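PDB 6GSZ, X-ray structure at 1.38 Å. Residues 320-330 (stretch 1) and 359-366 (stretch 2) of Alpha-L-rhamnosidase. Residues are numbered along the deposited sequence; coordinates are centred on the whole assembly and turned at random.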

# COMPACT_ATOMS: atom_id res chain seq x y z
N VAL A 320 9.35 2.40 -29.68
CA VAL A 320 8.76 3.60 -30.20
C VAL A 320 8.11 3.23 -31.53
O VAL A 320 8.72 2.54 -32.34
CB VAL A 320 9.78 4.73 -30.45
CG1 VAL A 320 9.05 6.00 -30.91
CG2 VAL A 320 10.66 4.97 -29.25
N PHE A 321 6.84 3.62 -31.71
CA PHE A 321 6.10 3.19 -32.90
C PHE A 321 5.18 4.32 -33.37
O PHE A 321 4.97 5.29 -32.66
CB PHE A 321 5.35 1.88 -32.65
CG PHE A 321 4.22 1.95 -31.66
CD1 PHE A 321 4.45 1.68 -30.32
CD2 PHE A 321 2.93 2.22 -32.08
CE1 PHE A 321 3.41 1.74 -29.41
CE2 PHE A 321 1.88 2.27 -31.17
CZ PHE A 321 2.12 2.01 -29.84
N SER A 322 4.65 4.13 -34.58
CA SER A 322 3.76 5.07 -35.17
C SER A 322 2.32 4.59 -34.97
O SER A 322 2.03 3.44 -35.20
CB SER A 322 4.11 5.21 -36.64
OG SER A 322 3.10 5.93 -37.31
N SER A 323 1.43 5.49 -34.53
CA SER A 323 0.01 5.19 -34.39
C SER A 323 -0.63 5.05 -35.77
O SER A 323 0.01 5.33 -36.78
CB SER A 323 -0.70 6.22 -33.56
OG SER A 323 -0.99 7.37 -34.30
N ALA A 324 -1.93 4.68 -35.80
CA ALA A 324 -2.65 4.54 -37.09
C ALA A 324 -2.58 5.83 -37.90
O ALA A 324 -2.48 5.80 -39.12
CB ALA A 324 -4.08 4.11 -36.86
N SER A 325 -2.61 6.98 -37.21
CA SER A 325 -2.63 8.31 -37.89
C SER A 325 -1.24 8.95 -37.95
O SER A 325 -1.12 10.11 -38.32
CB SER A 325 -3.60 9.22 -37.18
OG SER A 325 -3.16 9.46 -35.85
N GLY A 326 -0.20 8.21 -37.57
CA GLY A 326 1.18 8.64 -37.67
C GLY A 326 1.69 9.39 -36.44
O GLY A 326 2.75 10.00 -36.51
N LYS A 327 0.98 9.30 -35.31
CA LYS A 327 1.48 9.92 -34.06
C LYS A 327 2.65 9.08 -33.51
O LYS A 327 2.71 7.84 -33.69
CB LYS A 327 0.37 10.05 -33.02
CG LYS A 327 -0.88 10.82 -33.44
CD LYS A 327 -0.62 12.21 -33.97
CE LYS A 327 -1.83 12.80 -34.68
NZ LYS A 327 -1.57 14.18 -35.16
N THR A 328 3.55 9.72 -32.77
CA THR A 328 4.67 9.03 -32.14
C THR A 328 4.25 8.51 -30.77
O THR A 328 3.78 9.30 -29.96
CB THR A 328 5.87 9.97 -31.98
OG1 THR A 328 6.26 10.38 -33.29
CG2 THR A 328 7.04 9.33 -31.28
N VAL A 329 4.44 7.20 -30.54
CA VAL A 329 4.03 6.55 -29.29
C VAL A 329 5.20 5.76 -28.69
O VAL A 329 5.87 4.96 -29.35
CB VAL A 329 2.81 5.64 -29.50
CG1 VAL A 329 2.31 5.08 -28.17
CG2 VAL A 329 1.69 6.34 -30.23
N LEU A 330 5.43 6.03 -27.40
CA LEU A 330 6.32 5.25 -26.56
C LEU A 330 5.55 4.07 -25.96
O LEU A 330 4.40 4.21 -25.54
CB LEU A 330 6.82 6.14 -25.42
CG LEU A 330 7.41 7.49 -25.78
CD1 LEU A 330 7.96 8.17 -24.54
CD2 LEU A 330 8.49 7.35 -26.85
N VAL A 359 -3.52 1.72 -22.32
CA VAL A 359 -3.75 0.84 -23.46
C VAL A 359 -3.88 1.68 -24.72
O VAL A 359 -4.05 2.91 -24.68
CB VAL A 359 -5.01 -0.03 -23.28
CG1 VAL A 359 -4.88 -0.95 -22.08
CG2 VAL A 359 -6.27 0.81 -23.21
N MET A 360 -3.81 0.97 -25.84
CA MET A 360 -4.15 1.47 -27.13
C MET A 360 -5.57 0.97 -27.48
O MET A 360 -6.01 -0.10 -27.02
CB MET A 360 -3.19 0.93 -28.20
CG MET A 360 -1.73 1.18 -27.94
SD MET A 360 -1.34 2.92 -28.14
CE MET A 360 -1.43 3.13 -29.92
N GLU A 361 -6.26 1.73 -28.32
CA GLU A 361 -7.53 1.30 -28.86
C GLU A 361 -7.72 1.94 -30.24
O GLU A 361 -7.52 3.13 -30.41
CB GLU A 361 -8.67 1.72 -27.93
CG GLU A 361 -9.99 1.07 -28.29
CD GLU A 361 -11.25 1.53 -27.58
OE1 GLU A 361 -11.30 2.70 -27.04
OE2 GLU A 361 -12.22 0.68 -27.54
N ASN A 362 -8.13 1.13 -31.22
CA ASN A 362 -8.40 1.69 -32.54
C ASN A 362 -7.13 2.37 -33.10
O ASN A 362 -7.22 3.34 -33.87
CB ASN A 362 -9.59 2.67 -32.50
CG ASN A 362 -10.88 1.96 -32.16
OD1 ASN A 362 -10.98 0.74 -32.32
ND2 ASN A 362 -11.87 2.69 -31.67
N GLY A 363 -5.95 1.82 -32.74
CA GLY A 363 -4.68 2.25 -33.32
C GLY A 363 -4.13 3.55 -32.73
O GLY A 363 -3.14 4.06 -33.24
N GLU A 364 -4.75 4.08 -31.66
CA GLU A 364 -4.26 5.30 -30.98
C GLU A 364 -4.28 5.09 -29.46
O GLU A 364 -5.00 4.23 -28.93
CB GLU A 364 -5.16 6.51 -31.27
CG GLU A 364 -5.41 6.76 -32.75
CD GLU A 364 -4.22 7.31 -33.53
OE1 GLU A 364 -3.26 7.81 -32.90
OE2 GLU A 364 -4.27 7.23 -34.79
N VAL A 365 -3.54 5.93 -28.74
CA VAL A 365 -3.56 5.88 -27.30
C VAL A 365 -5.01 6.11 -26.82
O VAL A 365 -5.75 6.85 -27.43
CB VAL A 365 -2.55 6.85 -26.66
CG1 VAL A 365 -1.13 6.53 -27.08
CG2 VAL A 365 -2.87 8.31 -26.92
N ALA A 366 -5.42 5.39 -25.77
CA ALA A 366 -6.81 5.44 -25.33
C ALA A 366 -6.97 6.34 -24.10
O ALA A 366 -6.72 5.92 -22.99
CB ALA A 366 -7.25 4.04 -25.01

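Two β-hairpins meet near their turns, and the polar part of the contact centres on the carboxylate of Glu-364. The first hairpin reverses through a type I turn from Ser-323 to Gly-326, closed by a hydrogen bond from Gly-326 N to Ser-323 O (3.0 Å); the second turns through a type I' turn from Glu-361 to Glu-364.

Although the CA-to-CB bond of Glu-364 points sideways, its m, m side chain brings the carboxylate against the first turn, where both oxygens find donors. Glu-364 OE1 accepts from Ser-323 OG at 2.7 Å. Glu-364 OE2 accepts twice from one residue, from Ser-325 OG at 2.7 Å and from Ser-325 N at 2.9 Å, the latter with a bent N-H...O angle of 131°. The negative charge is thus met by two hydroxyls and a backbone amide. Lys-327 forms no salt bridge here: Lys-327 CG lies 3.9 Å from Glu-364 OE1, but the end of its side chain leads away.

Ser-323 OG also works as an acceptor. While donating to Glu-364, Ser-323 OG accepts from Lys-327 N at 2.9 Å and, in a weak bond, from Ser-325 N at 3.4 Å, so this buried hydroxyl ties its own turn to the neighbouring hairpin. The backbone adds a nearly linear bond from Ala-324 N to Gly-363 O (2.9 Å, 173°). Here the two backbones approach closely, with Ala-324 CA and Gly-363 CA 4.9 Å apart. A CB on Gly-363 would lie 2.8 Å from Ala-324 CB, a clash that glycine avoids; its positive phi also favours glycine.

Beyond the carboxylate the contact becomes apolar. Met-360 CE packs 3.6 Å from Phe-321 CE2, near the ring plane, and Met-360 SD likewise lies at the ring's edge, 5.3 Å from the Phe-321 ring centroid. Val-329 CG1 touches both Met-360 SD (4.2 Å) and Val-365 CG1 (3.9 Å).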